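Local coordinates for hypothetical protein (Parabacteroides merdae, PDB 4OO3) that is of unknown function but is probably a nicotinamide-dependent oxidoreductase, pairing an NAD-binding Rossmann domain with a C-terminal domain built on a mixed beta sheet, at residues L116-M121 and Y146-E151; Q235-R240 and V420-A425; K101-K106 and F128-E133; V30-V35 and H405-L410; H23-Q28 and D50-R55. All blocks are in the same frame, centred on the assembly; numbering follows the deposited sequence.

Contact 1 (L116-M121 and Y146-E151)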
# COMPACT_ATOMS: atom_id res chain seq x y z
N LEU A 116 10.41 1.17 9.70
CA LEU A 116 9.64 0.65 8.57
C LEU A 116 8.19 0.56 9.03
O LEU A 116 7.86 -0.22 9.92
CB LEU A 116 10.16 -0.73 8.13
CG LEU A 116 9.46 -1.40 6.93
CD1 LEU A 116 9.68 -0.59 5.66
CD2 LEU A 116 9.98 -2.81 6.74
N SER A 117 7.32 1.35 8.41
CA SER A 117 5.91 1.35 8.77
C SER A 117 5.08 0.92 7.59
O SER A 117 5.34 1.32 6.46
CB SER A 117 5.48 2.74 9.21
OG SER A 117 4.07 2.82 9.35
N ASP A 118 4.06 0.12 7.85
CA ASP A 118 3.02 -0.09 6.88
C ASP A 118 2.30 1.25 6.61
O ASP A 118 2.37 2.19 7.41
CB ASP A 118 2.00 -1.10 7.40
CG ASP A 118 1.20 -1.75 6.28
OD1 ASP A 118 1.45 -1.45 5.09
OD2 ASP A 118 0.31 -2.57 6.60
N LYS A 119 1.65 1.33 5.47
CA LYS A 119 0.73 2.44 5.20
C LYS A 119 -0.53 2.33 6.07
O LYS A 119 -0.85 1.26 6.57
CB LYS A 119 0.36 2.49 3.72
CG LYS A 119 0.00 1.14 3.08
CD LYS A 119 -1.46 0.99 2.73
CE LYS A 119 -2.34 0.76 3.93
NZ LYS A 119 -3.57 0.05 3.52
N PRO A 120 -1.24 3.46 6.28
CA PRO A 120 -0.87 4.84 6.00
C PRO A 120 -0.16 5.45 7.21
O PRO A 120 -0.62 5.29 8.34
CB PRO A 120 -2.22 5.52 5.80
CG PRO A 120 -3.16 4.75 6.65
CD PRO A 120 -2.63 3.35 6.77
N MSE A 121 0.94 6.16 6.95
CA MSE A 121 1.72 6.83 8.01
C MSE A 121 1.07 8.09 8.51
O MSE A 121 1.51 8.65 9.51
CB MSE A 121 3.14 7.12 7.51
CG MSE A 121 3.86 5.81 7.23
SE MSE A 121 5.81 6.09 7.23
CE MSE A 121 5.87 7.14 5.57
N TYR A 146 10.49 4.74 6.33
CA TYR A 146 10.02 4.16 5.07
C TYR A 146 8.68 3.49 5.25
O TYR A 146 8.41 2.92 6.31
CB TYR A 146 11.04 3.14 4.56
CG TYR A 146 10.99 2.87 3.08
CD1 TYR A 146 11.00 3.91 2.16
CD2 TYR A 146 10.98 1.57 2.58
CE1 TYR A 146 10.98 3.67 0.80
CE2 TYR A 146 10.95 1.32 1.22
CZ TYR A 146 10.95 2.38 0.34
OH TYR A 146 10.93 2.16 -1.01
N ASP A 147 7.82 3.57 4.23
CA ASP A 147 6.60 2.77 4.24
C ASP A 147 6.63 1.65 3.20
O ASP A 147 7.61 1.47 2.49
CB ASP A 147 5.32 3.65 4.16
CG ASP A 147 5.19 4.44 2.87
OD1 ASP A 147 5.98 4.25 1.91
OD2 ASP A 147 4.25 5.26 2.82
N ILE A 148 5.55 0.88 3.15
CA ILE A 148 5.53 -0.37 2.42
C ILE A 148 4.55 -0.31 1.24
O ILE A 148 3.36 -0.60 1.39
CB ILE A 148 5.17 -1.53 3.38
CG1 ILE A 148 6.18 -1.55 4.54
CG2 ILE A 148 5.16 -2.86 2.64
CD1 ILE A 148 5.78 -2.42 5.71
N MSE A 149 5.08 0.09 0.08
CA MSE A 149 4.32 0.17 -1.17
C MSE A 149 4.53 -1.11 -1.97
O MSE A 149 5.39 -1.18 -2.84
CB MSE A 149 4.77 1.39 -1.99
CG MSE A 149 4.56 2.70 -1.25
SE MSE A 149 2.64 3.09 -1.09
CE MSE A 149 2.38 2.69 0.81
N THR A 150 3.73 -2.12 -1.67
CA THR A 150 3.86 -3.43 -2.30
C THR A 150 3.53 -3.47 -3.80
O THR A 150 4.12 -4.24 -4.55
CB THR A 150 2.98 -4.46 -1.57
OG1 THR A 150 1.66 -3.93 -1.42
CG2 THR A 150 3.55 -4.77 -0.20
N GLU A 151 2.59 -2.63 -4.24
CA GLU A 151 2.03 -2.73 -5.59
C GLU A 151 2.99 -2.30 -6.68
O GLU A 151 2.77 -2.59 -7.86
CB GLU A 151 0.73 -1.93 -5.68
CG GLU A 151 -0.30 -2.34 -4.64
CD GLU A 151 -0.46 -3.85 -4.56
OE1 GLU A 151 -0.85 -4.46 -5.59
OE2 GLU A 151 -0.17 -4.43 -3.49
O HOH W 1 1.51 -2.31 2.66
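Ser-117 N gives a nearly straight hydrogen bond to Tyr-146 O (2.8 Å, 172°), joining two parallel strands, and Asp-147 CA makes a CA-H...O contact of 2.9 Å with Ser-117 O. One water donates to both Asp-118 OD1 and Ile-148 O, bridging the segments where they leave the strand pairing. On one face Leu-116 CG stands anti to the backbone N (chi1 -179°), and CD1 reaches Ile-148 CG1 at 3.8 Å and the edge of the Tyr-146 ring. On the other the selenomethionine Met-121 lays its CE 3.7 Å from Asp-147 OD2, whose polar partners are Tyr-427 and Lys-426. The CE of selenomethionine Met-149 packs 3.5 Å from Lys-119 CB. Asp-Lys-Pro, with its cis proline, resembles the Glu-Lys-Pro motif of Gfo/Idh/MocA dehydrogenases. Asp-118 OD2 is hydrogen-bonded to His-23 ND1, and Lys-119 NZ forms a salt bridge with Asp-218. Strand 91-94 flanks strand 114-117 on the side away from 145-147, while helices 395-412 and 419-439 cover Tyr-146 and Asp-147.

Contact 2 (Q235-R240 and V420-A425)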
# COMPACT_ATOMS: atom_id res chain seq x y z
N GLN A 235 10.53 11.00 -10.89
CA GLN A 235 10.41 12.46 -10.80
C GLN A 235 10.05 12.85 -9.37
O GLN A 235 9.16 12.26 -8.77
CB GLN A 235 9.34 12.98 -11.76
CG GLN A 235 9.61 12.67 -13.22
CD GLN A 235 8.47 13.11 -14.11
OE1 GLN A 235 7.90 14.18 -13.92
NE2 GLN A 235 8.13 12.28 -15.09
N ILE A 236 10.76 13.85 -8.85
CA ILE A 236 10.51 14.38 -7.51
C ILE A 236 9.25 15.23 -7.56
O ILE A 236 9.19 16.19 -8.31
CB ILE A 236 11.69 15.24 -7.02
CG1 ILE A 236 12.95 14.37 -6.90
CG2 ILE A 236 11.36 15.91 -5.69
CD1 ILE A 236 14.18 15.08 -6.41
N ILE A 237 8.24 14.87 -6.77
CA ILE A 237 6.99 15.63 -6.72
C ILE A 237 7.07 16.61 -5.55
O ILE A 237 7.26 16.19 -4.40
CB ILE A 237 5.76 14.72 -6.54
CG1 ILE A 237 5.74 13.56 -7.56
CG2 ILE A 237 4.47 15.53 -6.63
CD1 ILE A 237 5.63 13.98 -9.02
N ASP A 238 6.94 17.90 -5.84
CA ASP A 238 6.88 18.93 -4.81
C ASP A 238 5.41 19.18 -4.50
O ASP A 238 4.70 19.79 -5.29
CB ASP A 238 7.57 20.22 -5.28
CG ASP A 238 7.58 21.32 -4.22
OD1 ASP A 238 6.98 21.14 -3.13
OD2 ASP A 238 8.18 22.38 -4.48
N TYR A 239 4.96 18.73 -3.33
CA TYR A 239 3.53 18.77 -3.03
C TYR A 239 3.01 20.19 -2.86
O TYR A 239 1.82 20.45 -3.05
CB TYR A 239 3.19 17.87 -1.82
CG TYR A 239 3.51 18.44 -0.46
CD1 TYR A 239 2.66 19.35 0.15
CD2 TYR A 239 4.65 18.05 0.24
CE1 TYR A 239 2.94 19.88 1.39
CE2 TYR A 239 4.94 18.56 1.48
CZ TYR A 239 4.08 19.48 2.05
OH TYR A 239 4.33 20.01 3.28
N ARG A 240 3.91 21.12 -2.53
CA ARG A 240 3.55 22.54 -2.44
C ARG A 240 3.21 23.16 -3.81
O ARG A 240 2.45 24.12 -3.88
CB ARG A 240 4.67 23.33 -1.77
CG ARG A 240 4.92 22.90 -0.33
CD ARG A 240 5.89 23.83 0.37
NE ARG A 240 6.23 23.37 1.72
CZ ARG A 240 7.10 22.40 2.00
NH1 ARG A 240 7.74 21.75 1.03
NH2 ARG A 240 7.34 22.07 3.26
N VAL A 420 11.39 10.32 -0.23
CA VAL A 420 10.82 11.10 0.86
C VAL A 420 9.87 12.18 0.34
O VAL A 420 8.71 12.23 0.76
CB VAL A 420 11.90 11.71 1.77
CG1 VAL A 420 11.30 12.72 2.75
CG2 VAL A 420 12.63 10.61 2.53
N PRO A 421 10.34 13.03 -0.59
CA PRO A 421 9.39 14.03 -1.09
C PRO A 421 8.11 13.42 -1.68
O PRO A 421 7.03 13.97 -1.49
CB PRO A 421 10.19 14.81 -2.14
CG PRO A 421 11.42 14.01 -2.40
CD PRO A 421 11.67 13.17 -1.19
N ASN A 422 8.22 12.28 -2.35
CA ASN A 422 7.04 11.63 -2.95
C ASN A 422 6.13 10.91 -1.96
O ASN A 422 4.92 10.83 -2.20
CB ASN A 422 7.46 10.69 -4.08
CG ASN A 422 8.09 11.43 -5.25
OD1 ASN A 422 8.22 12.66 -5.22
ND2 ASN A 422 8.46 10.70 -6.29
N MSE A 423 6.69 10.40 -0.86
CA MSE A 423 5.87 9.88 0.24
C MSE A 423 5.06 11.03 0.81
O MSE A 423 3.85 10.92 1.03
CB MSE A 423 6.71 9.21 1.34
CG MSE A 423 7.18 7.82 0.91
SE MSE A 423 8.10 6.89 2.38
CE MSE A 423 9.87 7.72 2.27
N LEU A 424 5.72 12.17 1.03
CA LEU A 424 5.02 13.37 1.49
C LEU A 424 3.96 13.86 0.51
O LEU A 424 2.86 14.20 0.92
CB LEU A 424 6.01 14.48 1.79
CG LEU A 424 6.83 14.32 3.07
CD1 LEU A 424 7.85 15.44 3.17
CD2 LEU A 424 5.92 14.30 4.29
N ALA A 425 4.27 13.90 -0.78
CA ALA A 425 3.28 14.32 -1.78
C ALA A 425 2.07 13.40 -1.77
O ALA A 425 0.93 13.85 -1.90
CB ALA A 425 3.89 14.37 -3.18
O HOH W 2 6.47 16.67 -1.95
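At the Tyr-239 ring, Leu-424 CB comes in obliquely to CD2 (4.1 Å), while Arg-240 CG sits over one face toward the rim; Tyr-428 stacks on the ring and Phe-128 meets it edge-to-face. The Asn-422 carboxamide, its CG anti to the carbonyl carbon (chi1 -65°), uses both ends of its edge. ND2 donates nearly in the amide plane to Gln-235 O at 3.0 Å, and OD1 accepts from Ile-237 N (2.7 Å, 171°). One side chain of helix 419-439, the last of the putative oxidoreductase C-terminal domain, thus satisfies a C=O and an N-H two residues apart on a connecting segment of the same domain. That segment runs into the short, weakly bonded helix 239-242, where Asp-238 is the N-cap and its OD1 accepts from Arg-240 N. A water takes the N-H of Tyr-239 and donates to both Ile-237 O and Pro-421 O. Ile-237 CG2 lies 3.7 Å from Ala-425 CB, Tyr-239 CB touches Ala-425 CA at 3.6 Å, and Ile-236 CG2 rests 3.8 Å from Pro-421 CG.

Contact 3 (K101-K106 and F128-E133)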
# COMPACT_ATOMS: atom_id res chain seq x y z
N LYS A 101 -0.29 5.59 15.19
CA LYS A 101 0.96 5.30 14.47
C LYS A 101 1.93 6.47 14.37
O LYS A 101 3.12 6.31 14.61
CB LYS A 101 0.64 4.82 13.06
CG LYS A 101 1.86 4.48 12.21
CD LYS A 101 1.47 4.25 10.75
CE LYS A 101 0.73 2.95 10.54
NZ LYS A 101 1.64 1.77 10.65
N THR A 102 1.43 7.64 13.98
CA THR A 102 2.31 8.75 13.65
C THR A 102 3.08 9.24 14.89
O THR A 102 4.29 9.51 14.82
CB THR A 102 1.55 9.91 12.97
OG1 THR A 102 0.56 9.37 12.08
CG2 THR A 102 2.50 10.79 12.18
N GLU A 103 2.39 9.30 16.03
CA GLU A 103 3.04 9.66 17.29
C GLU A 103 4.12 8.63 17.67
O GLU A 103 5.23 9.01 18.01
CB GLU A 103 2.01 9.81 18.41
CG GLU A 103 2.55 10.35 19.73
CD GLU A 103 3.27 11.70 19.60
OE1 GLU A 103 2.82 12.56 18.81
OE2 GLU A 103 4.28 11.89 20.31
N TYR A 104 3.78 7.35 17.57
CA TYR A 104 4.77 6.29 17.76
C TYR A 104 6.00 6.53 16.90
O TYR A 104 7.13 6.44 17.36
CB TYR A 104 4.21 4.92 17.33
CG TYR A 104 3.16 4.27 18.20
CD1 TYR A 104 2.90 4.70 19.50
CD2 TYR A 104 2.45 3.18 17.71
CE1 TYR A 104 1.94 4.06 20.28
CE2 TYR A 104 1.50 2.54 18.48
CZ TYR A 104 1.25 2.98 19.76
OH TYR A 104 0.29 2.32 20.49
N ILE A 105 5.77 6.79 15.61
CA ILE A 105 6.86 7.00 14.66
C ILE A 105 7.75 8.16 15.08
O ILE A 105 8.97 8.04 15.05
CB ILE A 105 6.32 7.20 13.22
CG1 ILE A 105 5.79 5.87 12.67
CG2 ILE A 105 7.42 7.74 12.31
CD1 ILE A 105 5.10 5.96 11.33
N LYS A 106 7.15 9.29 15.45
CA LYS A 106 7.93 10.46 15.84
C LYS A 106 8.87 10.16 17.03
O LYS A 106 10.07 10.45 16.97
CB LYS A 106 7.01 11.63 16.19
CG LYS A 106 7.74 12.97 16.19
CD LYS A 106 7.08 13.98 17.11
CE LYS A 106 7.40 13.71 18.57
NZ LYS A 106 7.26 14.95 19.39
N PHE A 128 -0.51 14.42 9.23
CA PHE A 128 0.39 14.76 8.12
C PHE A 128 1.46 15.77 8.53
O PHE A 128 2.63 15.63 8.17
CB PHE A 128 -0.38 15.32 6.92
CG PHE A 128 0.52 15.80 5.81
CD1 PHE A 128 1.22 14.88 5.02
CD2 PHE A 128 0.71 17.15 5.57
CE1 PHE A 128 2.05 15.31 4.00
CE2 PHE A 128 1.55 17.58 4.55
CZ PHE A 128 2.22 16.66 3.77
N LYS A 129 1.05 16.79 9.28
CA LYS A 129 1.98 17.78 9.82
C LYS A 129 3.02 17.09 10.71
O LYS A 129 4.21 17.36 10.61
CB LYS A 129 1.23 18.86 10.60
CG LYS A 129 1.90 20.23 10.59
CD LYS A 129 0.87 21.35 10.66
CE LYS A 129 1.46 22.71 10.31
NZ LYS A 129 2.20 23.32 11.45
N LEU A 130 2.55 16.19 11.56
CA LEU A 130 3.43 15.39 12.42
C LEU A 130 4.39 14.52 11.59
O LEU A 130 5.55 14.34 11.96
CB LEU A 130 2.60 14.52 13.37
CG LEU A 130 3.32 13.91 14.58
CD1 LEU A 130 3.93 15.00 15.46
CD2 LEU A 130 2.37 13.03 15.39
N LEU A 131 3.91 14.00 10.46
CA LEU A 131 4.71 13.14 9.60
C LEU A 131 5.81 13.92 8.90
O LEU A 131 6.87 13.37 8.63
CB LEU A 131 3.84 12.45 8.55
CG LEU A 131 4.52 11.46 7.58
CD1 LEU A 131 5.08 10.27 8.33
CD2 LEU A 131 3.53 11.00 6.52
N GLU A 132 5.55 15.18 8.59
CA GLU A 132 6.58 16.07 8.06
C GLU A 132 7.71 16.26 9.06
O GLU A 132 8.88 16.24 8.69
CB GLU A 132 6.00 17.44 7.70
CG GLU A 132 5.11 17.44 6.48
CD GLU A 132 4.56 18.81 6.20
OE1 GLU A 132 3.78 19.33 7.02
OE2 GLU A 132 4.93 19.37 5.15
N GLU A 133 7.36 16.46 10.33
CA GLU A 133 8.37 16.57 11.39
C GLU A 133 9.20 15.27 11.49
O GLU A 133 10.44 15.32 11.59
CB GLU A 133 7.72 16.89 12.75
CG GLU A 133 8.69 17.45 13.78
CD GLU A 133 8.07 17.62 15.17
OE1 GLU A 133 6.83 17.51 15.30
OE2 GLU A 133 8.82 17.89 16.13
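Thr-102 and Leu-130 meet between two neighbouring helices of the Rossmann domain, one from each of two successive beta-alpha-beta crossovers. The helix segments run nearly parallel, their axes 9.4 Å apart at closest and inclined by 17°, and the packing is van der Waals contact, mostly between side chains. Leu-130 is the main filler. Its CG stands anti to the backbone N (chi1 -164°), and from there the two methyls spread over the facing helix: CD1 lies 3.7 Å from Lys-106 CD, and CD2 lies 3.5 Å from Glu-103 OE1. Thr-102 slides past Leu-130 in the opposite direction, with its CG2 3.9 Å from Leu-130 CB and about as close to Leu-131 N. Thr-102 OG1 is hydrogen-bonded to Met-121 O. Farther along the helices, Lys-106 passes obliquely by Glu-133, whose OE1 is 4.0 Å from CD of the lysine. Lys-106 NZ is 4.7 Å from Glu-133 OE2, a separation at which some attraction is possible; it also has a long, weak ion pair with Glu-110. On the sheet side, Leu-145 of strand 145-147 touches Ile-105 and Leu-131, and helix 419-439 packs on Phe-128 and Leu-131 from the other domain.

Contact 4 (V30-V35 and H405-L410)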
# COMPACT_ATOMS: atom_id res chain seq x y z
N VAL A 30 10.53 -14.42 6.49
CA VAL A 30 11.77 -15.08 6.08
C VAL A 30 12.96 -14.56 6.88
O VAL A 30 12.94 -13.45 7.40
CB VAL A 30 12.05 -14.93 4.56
CG1 VAL A 30 10.79 -15.23 3.75
CG2 VAL A 30 12.57 -13.55 4.22
N SER A 31 14.01 -15.38 6.93
CA SER A 31 15.17 -15.12 7.78
C SER A 31 16.28 -14.39 7.03
O SER A 31 17.24 -15.00 6.56
CB SER A 31 15.70 -16.45 8.32
OG SER A 31 14.65 -17.24 8.85
N TYR A 32 16.17 -13.07 6.94
CA TYR A 32 17.23 -12.26 6.32
C TYR A 32 18.48 -12.30 7.22
O TYR A 32 18.38 -12.05 8.42
CB TYR A 32 16.75 -10.81 6.11
CG TYR A 32 15.41 -10.71 5.41
CD1 TYR A 32 15.32 -10.82 4.02
CD2 TYR A 32 14.24 -10.53 6.13
CE1 TYR A 32 14.09 -10.74 3.37
CE2 TYR A 32 13.01 -10.44 5.49
CZ TYR A 32 12.94 -10.55 4.11
OH TYR A 32 11.73 -10.48 3.47
N PRO A 33 19.65 -12.64 6.65
CA PRO A 33 20.87 -12.75 7.46
C PRO A 33 21.19 -11.49 8.26
O PRO A 33 21.72 -11.59 9.37
CB PRO A 33 21.97 -13.01 6.42
CG PRO A 33 21.28 -13.56 5.23
CD PRO A 33 19.91 -12.92 5.22
N GLN A 34 20.88 -10.32 7.70
CA GLN A 34 21.05 -9.04 8.39
C GLN A 34 20.30 -8.96 9.70
O GLN A 34 20.70 -8.23 10.60
CB GLN A 34 20.55 -7.88 7.52
CG GLN A 34 21.59 -7.25 6.61
CD GLN A 34 20.96 -6.20 5.72
OE1 GLN A 34 20.12 -6.53 4.88
NE2 GLN A 34 21.34 -4.94 5.89
N VAL A 35 19.18 -9.67 9.80
CA VAL A 35 18.28 -9.49 10.93
C VAL A 35 18.58 -10.48 12.06
O VAL A 35 18.49 -11.70 11.88
CB VAL A 35 16.81 -9.57 10.51
CG1 VAL A 35 15.91 -9.28 11.71
CG2 VAL A 35 16.53 -8.57 9.40
N HIS A 405 14.48 -4.33 -0.01
CA HIS A 405 14.86 -3.00 -0.49
C HIS A 405 15.21 -2.10 0.71
O HIS A 405 16.22 -1.40 0.68
CB HIS A 405 13.75 -2.39 -1.36
CG HIS A 405 14.06 -1.01 -1.87
ND1 HIS A 405 13.72 0.14 -1.18
CD2 HIS A 405 14.66 -0.59 -3.02
CE1 HIS A 405 14.11 1.20 -1.87
NE2 HIS A 405 14.68 0.79 -2.99
N PHE A 406 14.40 -2.17 1.76
CA PHE A 406 14.62 -1.38 2.98
C PHE A 406 15.91 -1.79 3.68
O PHE A 406 16.71 -0.94 4.06
CB PHE A 406 13.42 -1.51 3.93
CG PHE A 406 13.62 -0.82 5.26
CD1 PHE A 406 13.40 0.54 5.39
CD2 PHE A 406 14.03 -1.54 6.37
CE1 PHE A 406 13.58 1.17 6.61
CE2 PHE A 406 14.22 -0.92 7.59
CZ PHE A 406 13.99 0.44 7.71
N LEU A 407 16.13 -3.09 3.83
CA LEU A 407 17.36 -3.59 4.46
C LEU A 407 18.63 -3.24 3.68
O LEU A 407 19.69 -3.05 4.27
CB LEU A 407 17.28 -5.11 4.68
CG LEU A 407 16.24 -5.59 5.69
CD1 LEU A 407 16.08 -7.10 5.60
CD2 LEU A 407 16.61 -5.17 7.10
N ASP A 408 18.53 -3.19 2.35
CA ASP A 408 19.65 -2.70 1.51
C ASP A 408 19.92 -1.25 1.79
O ASP A 408 21.06 -0.86 2.05
CB ASP A 408 19.33 -2.83 0.02
CG ASP A 408 19.86 -4.09 -0.59
OD1 ASP A 408 21.02 -4.44 -0.31
OD2 ASP A 408 19.12 -4.73 -1.37
N TYR A 409 18.88 -0.43 1.73
CA TYR A 409 19.07 1.00 1.82
C TYR A 409 19.49 1.47 3.20
O TYR A 409 20.05 2.57 3.33
CB TYR A 409 17.86 1.76 1.24
CG TYR A 409 18.07 1.96 -0.25
CD1 TYR A 409 19.06 2.84 -0.71
CD2 TYR A 409 17.34 1.25 -1.19
CE1 TYR A 409 19.29 3.02 -2.06
CE2 TYR A 409 17.57 1.42 -2.55
CZ TYR A 409 18.55 2.31 -2.98
OH TYR A 409 18.78 2.50 -4.32
N LEU A 410 19.28 0.64 4.22
CA LEU A 410 19.88 0.90 5.53
C LEU A 410 21.40 1.00 5.43
O LEU A 410 22.01 1.83 6.10
CB LEU A 410 19.51 -0.19 6.54
CG LEU A 410 18.10 -0.14 7.16
CD1 LEU A 410 17.88 -1.35 8.05
CD2 LEU A 410 17.89 1.16 7.93
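Leu-407 carries the helix side of this contact, projecting from helix 395-412 toward the turn of Tyr-32 to Val-35. Its CG stands anti to the carbonyl carbon (chi1 -66°), and the two methyls then divide the work. CD1 sits over one face of the Tyr-32 ring, a CH-pi contact 4.1 Å from the centroid and displaced toward CG of the ring, which it approaches to 3.7 Å. CD2 reaches Val-35 CG2 at 4.1 Å. Gln-34 comes alongside, running past Leu-407 in the opposite direction. Its chi1 of -91° is some 30° from a staggered value, while the chain beyond CG is extended, and the carboxamide meets the helix backbone. NE2 donates to Leu-407 O (3.0 Å, 164° at the hydrogen), approaching from above the carbonyl plane, and it also bonds Glu-11. OE1 lies a close 3.2 Å from Leu-407 CB. The type I turn, closed by Val-35 N to Tyr-32 O at 2.9 Å, brings the three side chains to the same helix residue. The loop leads from helix 22-26 to strand 38-43, and helix 395-412 also packs on the Rossmann sheet, with Phe-406 on Val-91 and Leu-116, and Leu-410 on Val-91 and Asn-114.

Contact 5 (H23-Q28 and D50-R55)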
# COMPACT_ATOMS: atom_id res chain seq x y z
N HIS A 23 0.91 -7.71 8.65
CA HIS A 23 2.15 -7.17 8.07
C HIS A 23 3.27 -6.96 9.09
O HIS A 23 4.44 -7.07 8.74
CB HIS A 23 1.89 -5.87 7.31
CG HIS A 23 1.08 -6.05 6.07
ND1 HIS A 23 0.56 -4.99 5.36
CD2 HIS A 23 0.69 -7.17 5.42
CE1 HIS A 23 -0.11 -5.45 4.32
NE2 HIS A 23 -0.04 -6.77 4.33
N ALA A 24 2.91 -6.69 10.34
CA ALA A 24 3.91 -6.67 11.41
C ALA A 24 4.69 -7.99 11.45
O ALA A 24 5.90 -7.99 11.65
CB ALA A 24 3.25 -6.40 12.76
N ALA A 25 3.99 -9.10 11.26
CA ALA A 25 4.63 -10.42 11.25
C ALA A 25 5.26 -10.73 9.90
O ALA A 25 6.31 -11.36 9.84
CB ALA A 25 3.64 -11.51 11.64
N LEU A 26 4.63 -10.30 8.81
CA LEU A 26 5.10 -10.64 7.47
C LEU A 26 6.54 -10.21 7.24
O LEU A 26 7.25 -10.84 6.46
CB LEU A 26 4.19 -10.00 6.41
CG LEU A 26 4.29 -10.49 4.97
CD1 LEU A 26 4.30 -12.01 4.90
CD2 LEU A 26 3.14 -9.93 4.14
N VAL A 27 6.97 -9.15 7.92
CA VAL A 27 8.37 -8.73 7.87
C VAL A 27 9.31 -9.86 8.26
O VAL A 27 10.42 -9.96 7.73
CB VAL A 27 8.61 -7.52 8.81
CG1 VAL A 27 10.10 -7.23 8.97
CG2 VAL A 27 7.89 -6.28 8.29
N GLN A 28 8.86 -10.71 9.18
CA GLN A 28 9.66 -11.81 9.71
C GLN A 28 9.33 -13.16 9.08
O GLN A 28 9.78 -14.20 9.57
CB GLN A 28 9.45 -11.88 11.23
CG GLN A 28 9.94 -10.67 11.98
CD GLN A 28 9.72 -10.81 13.47
OE1 GLN A 28 10.14 -11.79 14.08
NE2 GLN A 28 9.04 -9.83 14.06
N ASP A 50 -1.21 -11.01 20.92
CA ASP A 50 -1.33 -12.48 20.96
C ASP A 50 -1.40 -13.05 19.55
O ASP A 50 -0.77 -14.06 19.25
CB ASP A 50 -2.58 -12.92 21.73
CG ASP A 50 -2.52 -12.58 23.21
OD1 ASP A 50 -1.42 -12.25 23.73
OD2 ASP A 50 -3.58 -12.63 23.87
N GLU A 51 -2.17 -12.40 18.69
CA GLU A 51 -2.27 -12.82 17.30
C GLU A 51 -0.95 -12.64 16.56
O GLU A 51 -0.59 -13.47 15.73
CB GLU A 51 -3.38 -12.06 16.57
CG GLU A 51 -4.76 -12.42 17.06
CD GLU A 51 -5.08 -13.87 16.82
OE1 GLU A 51 -5.19 -14.26 15.64
OE2 GLU A 51 -5.21 -14.63 17.80
N HIS A 52 -0.24 -11.56 16.85
CA HIS A 52 1.06 -11.35 16.24
C HIS A 52 2.03 -12.45 16.63
O HIS A 52 2.72 -13.01 15.78
CB HIS A 52 1.65 -9.99 16.62
CG HIS A 52 3.08 -9.84 16.22
ND1 HIS A 52 3.46 -9.52 14.94
CD2 HIS A 52 4.22 -10.02 16.93
CE1 HIS A 52 4.78 -9.49 14.88
NE2 HIS A 52 5.27 -9.79 16.07
N LEU A 53 2.07 -12.77 17.92
CA LEU A 53 2.99 -13.80 18.43
C LEU A 53 2.68 -15.18 17.85
O LEU A 53 3.61 -15.93 17.55
CB LEU A 53 2.96 -13.84 19.96
CG LEU A 53 3.50 -12.59 20.68
CD1 LEU A 53 3.43 -12.78 22.18
CD2 LEU A 53 4.92 -12.26 20.24
N LYS A 54 1.40 -15.50 17.68
CA LYS A 54 0.99 -16.75 16.99
C LYS A 54 1.57 -16.86 15.58
O LYS A 54 2.05 -17.91 15.19
CB LYS A 54 -0.53 -16.84 16.86
CG LYS A 54 -1.25 -17.33 18.10
CD LYS A 54 -2.56 -18.00 17.71
CE LYS A 54 -3.54 -18.08 18.87
NZ LYS A 54 -4.22 -16.78 19.10
N ARG A 55 1.52 -15.76 14.83
CA ARG A 55 2.01 -15.75 13.46
C ARG A 55 3.50 -16.03 13.41
O ARG A 55 3.97 -16.82 12.60
CB ARG A 55 1.72 -14.42 12.79
CG ARG A 55 0.25 -14.19 12.53
CD ARG A 55 -0.04 -12.74 12.19
NE ARG A 55 -1.48 -12.50 12.22
CZ ARG A 55 -2.08 -11.48 12.83
NH1 ARG A 55 -1.39 -10.52 13.46
NH2 ARG A 55 -3.40 -11.41 12.80
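His-52 holds CG anti to its backbone N (chi1 169°), and chi2 of 80° then turns the ring so that its ND1-CE1 edge meets Ala-24 and Ala-25; Arg-55, with CG anti to the carbonyl carbon (chi1 -69°), runs extended as far as NE beside the methyl of Ala-25. The imidazole arrives edge-on. The peptide linking Ala-24 and Ala-25 lies near the ring plane, so that His-52 CE1 is 3.7 Å from Ala-24 O and equally far from Ala-25 N. His-52 ND1 packs 3.8 Å from Ala-24 CB. This is van der Waals packing, with the ring edge set against the backbone of helix 22-26. Ala-25 is the closest meeting point of the backbones, its CA 6.2 Å from that of His-52, consistent with its small side chain. Ala-25 CB touches Arg-55 CB at 3.7 Å and CD at 3.9 Å. Arg-55 then carries its guanidinium over Glu-51 O, which lies 3.4 Å above one face, toward the rim. Nearby, Lys-54 NZ forms a salt bridge with Glu-51 OE2. Pro-19 and Thr-16 also touch the histidine, and Ile-56 and Phe-59 extend the cover over Ala-25. Helices 22-26 and 47-61 follow the adjacent strands 14-17 and 38-43, and their side-by-side packing is that of the first half of a Rossmann fold.

How the contacts relate
From the N terminus, contact 5 closes first, joining the helices that follow strands 14-17 and 38-43. Segment 30-35 falls within that short loop, so contact 4, which waits for helix 395-412, crosses contact 5 and encloses contacts 1 and 3. Those two alternate along the chain: 101-106, 116-121, 128-133, 146-151; Lys-101 to Ser-117 links them directly. Contact 2 opens at 235-240 and closes last, crossing contact 4. Contact 1 touches all four others. Contact 4 ties helix 395-412 to the loop between helix 22-26 and strand 38-43, contact 2 ties helix 419-439 to the segment leading into helix 239-242, and contacts 1, 3 and 5 build the Rossmann domain.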